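Local atomic coordinates of pseudouridine synthase (Pyrococcus abyssi, PDB entry 2AUS), a protein that probably converts specific uridines of RNA to pseudouridine, as the Cbf5/TruB-family catalytic subunit of archaeal H/ACA guide-RNA particles. Residues A[27-33]-A[292-296]. Residues are numbered along the deposited sequence; the frame is centred on the assembly and turned at random.
Sequences TNPKWGF and LKDEL
The turn joining strands 286-291 and 296-302 of the PUA domain sends K293 into the N-terminal extension, where T27 and the type I beta turn N28 to W31 receive its ammonium group. The lysine runs extended to CE, then bends at its last torsion (chi4 62°), which brings NZ in among three acceptors: T27 OG1 at 2.7 Å, N28 O at 2.7 Å and W31 O at 2.8 Å. NZ meets W31 O only slightly tilted from its carbonyl plane, but comes to N28 O from well above that carbonyl's plane, opposite the face used by W31 N, whose bond closes the turn. Y330 OH also bonds to NZ, and D257 takes both T27 OG1 and the N28 backbone N. Within the turn, N28 OD1 accepts from K30 N at 2.6 Å, making an Asx turn. A methionine here, with no N-H to give, would probably leave the carbonyl of W31 without this mate and weaken the join between turn and PUA loop. Beside the lysine, E295 OE2 takes F33 N at 2.9 Å in a nearly straight bond, from above the carboxylate plane, while its OE1 is held by Y330 and T291. T27 CB packs on L292 CB at 3.7 Å. The arrangement is a type I beta turn with an Asx turn at its first residue, its carbonyls bound by a PUA-domain lysine, tying the N-terminal extension of a Cbf5-type synthase to that domain.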
loop_
_atom_site.group_PDB
_atom_site.type_symbol
_atom_site.label_atom_id
_atom_site.label_comp_id
_atom_site.label_asym_id
_atom_site.label_seq_id
_atom_site.Cartn_x
_atom_site.Cartn_y
_atom_site.Cartn_z
ATOM N N THR A 27 6.424 12.445 -49.959
ATOM C CA THR A 27 7.173 12.831 -48.775
ATOM C C THR A 27 8.606 12.319 -48.854
ATOM O O THR A 27 8.870 11.303 -49.497
ATOM C CB THR A 27 6.472 12.302 -47.480
ATOM O OG1 THR A 27 7.110 12.852 -46.318
ATOM C CG2 THR A 27 6.526 10.779 -47.407
ATOM N N ASN A 28 9.523 13.035 -48.207
ATOM C CA ASN A 28 10.938 12.670 -48.191
ATOM C C ASN A 28 11.168 11.537 -47.190
ATOM O O ASN A 28 11.021 11.719 -45.988
ATOM C CB ASN A 28 11.783 13.887 -47.790
ATOM C CG ASN A 28 13.283 13.626 -47.878
ATOM O OD1 ASN A 28 13.774 12.570 -47.474
ATOM N ND2 ASN A 28 14.019 14.605 -48.392
ATOM N N PRO A 29 11.548 10.349 -47.680
ATOM C CA PRO A 29 11.789 9.205 -46.793
ATOM C C PRO A 29 12.878 9.438 -45.756
ATOM O O PRO A 29 12.933 8.739 -44.749
ATOM C CB PRO A 29 12.141 8.075 -47.766
ATOM C CG PRO A 29 12.772 8.806 -48.917
ATOM C CD PRO A 29 11.863 10.011 -49.079
ATOM N N LYS A 30 13.738 10.426 -45.988
ATOM C CA LYS A 30 14.817 10.711 -45.047
ATOM C C LYS A 30 14.343 11.580 -43.889
ATOM O O LYS A 30 14.959 11.597 -42.826
ATOM C CB LYS A 30 15.978 11.410 -45.763
ATOM C CG LYS A 30 16.569 10.620 -46.928
ATOM C CD LYS A 30 17.102 9.267 -46.475
ATOM C CE LYS A 30 17.601 8.445 -47.654
ATOM N NZ LYS A 30 18.095 7.110 -47.208
ATOM N N TRP A 31 13.249 12.306 -44.095
ATOM C CA TRP A 31 12.726 13.172 -43.046
ATOM C C TRP A 31 11.683 12.469 -42.191
ATOM O O TRP A 31 10.725 11.893 -42.704
ATOM C CB TRP A 31 12.132 14.434 -43.664
ATOM C CG TRP A 31 13.177 15.300 -44.325
ATOM C CD1 TRP A 31 14.536 15.177 -44.216
ATOM C CD2 TRP A 31 12.946 16.444 -45.150
ATOM N NE1 TRP A 31 15.162 16.173 -44.919
ATOM C CE2 TRP A 31 14.211 16.969 -45.503
ATOM C CE3 TRP A 31 11.792 17.083 -45.627
ATOM C CZ2 TRP A 31 14.356 18.100 -46.309
ATOM C CZ3 TRP A 31 11.938 18.216 -46.432
ATOM C CH2 TRP A 31 13.211 18.709 -46.762
ATOM N N GLY A 32 11.881 12.510 -40.879
ATOM C CA GLY A 32 10.938 11.871 -39.982
ATOM C C GLY A 32 11.064 10.363 -39.967
ATOM O O GLY A 32 12.086 9.809 -40.378
ATOM N N PHE A 33 10.017 9.698 -39.486
ATOM C CA PHE A 33 10.007 8.243 -39.394
ATOM C C PHE A 33 8.590 7.718 -39.400
ATOM O O PHE A 33 7.659 8.422 -39.016
ATOM C CB PHE A 33 10.584 7.749 -38.059
ATOM C CG PHE A 33 11.927 8.304 -37.711
ATOM C CD1 PHE A 33 13.081 7.564 -37.944
ATOM C CD2 PHE A 33 12.037 9.543 -37.087
ATOM C CE1 PHE A 33 14.334 8.060 -37.568
ATOM C CE2 PHE A 33 13.274 10.047 -36.711
ATOM C CZ PHE A 33 14.428 9.298 -36.943
ATOM N N LEU A 292 2.728 13.200 -44.123
ATOM C CA LEU A 292 2.353 12.182 -45.091
ATOM C C LEU A 292 2.796 10.782 -44.658
ATOM O O LEU A 292 2.446 9.796 -45.300
ATOM C CB LEU A 292 2.926 12.533 -46.473
ATOM C CG LEU A 292 2.262 13.798 -47.032
ATOM C CD1 LEU A 292 2.886 14.234 -48.361
ATOM C CD2 LEU A 292 0.786 13.510 -47.195
ATOM N N LYS A 293 3.561 10.692 -43.574
ATOM C CA LYS A 293 3.996 9.391 -43.065
ATOM C C LYS A 293 3.126 9.034 -41.864
ATOM O O LYS A 293 3.422 8.108 -41.127
ATOM C CB LYS A 293 5.464 9.435 -42.633
ATOM C CG LYS A 293 6.448 9.768 -43.752
ATOM C CD LYS A 293 7.891 9.629 -43.255
ATOM C CE LYS A 293 8.889 10.134 -44.298
ATOM N NZ LYS A 293 8.702 11.593 -44.587
ATOM N N ASP A 294 2.039 9.777 -41.687
ATOM C CA ASP A 294 1.122 9.569 -40.571
ATOM C C ASP A 294 1.719 9.848 -39.187
ATOM O O ASP A 294 1.329 9.231 -38.193
ATOM C CB ASP A 294 0.525 8.158 -40.637
ATOM C CG ASP A 294 -0.307 7.947 -41.904
ATOM O OD1 ASP A 294 -1.028 8.893 -42.308
ATOM O OD2 ASP A 294 -0.246 6.846 -42.495
ATOM N N GLU A 295 2.662 10.788 -39.123
ATOM C CA GLU A 295 3.257 11.170 -37.840
ATOM C C GLU A 295 2.401 12.332 -37.358
ATOM O O GLU A 295 1.930 13.122 -38.171
ATOM C CB GLU A 295 4.680 11.696 -38.007
ATOM C CG GLU A 295 5.677 10.725 -38.612
ATOM C CD GLU A 295 6.823 11.449 -39.296
ATOM O OE1 GLU A 295 6.628 11.922 -40.438
ATOM O OE2 GLU A 295 7.904 11.554 -38.681
ATOM N N LEU A 296 2.206 12.450 -36.053
ATOM C CA LEU A 296 1.418 13.546 -35.522
ATOM C C LEU A 296 2.281 14.803 -35.488
ATOM O O LEU A 296 3.342 14.830 -34.864
ATOM C CB LEU A 296 0.941 13.222 -34.110
ATOM C CG LEU A 296 0.265 14.358 -33.336
ATOM C CD1 LEU A 296 -1.035 14.752 -34.025
ATOM C CD2 LEU A 296 -0.007 13.894 -31.897
#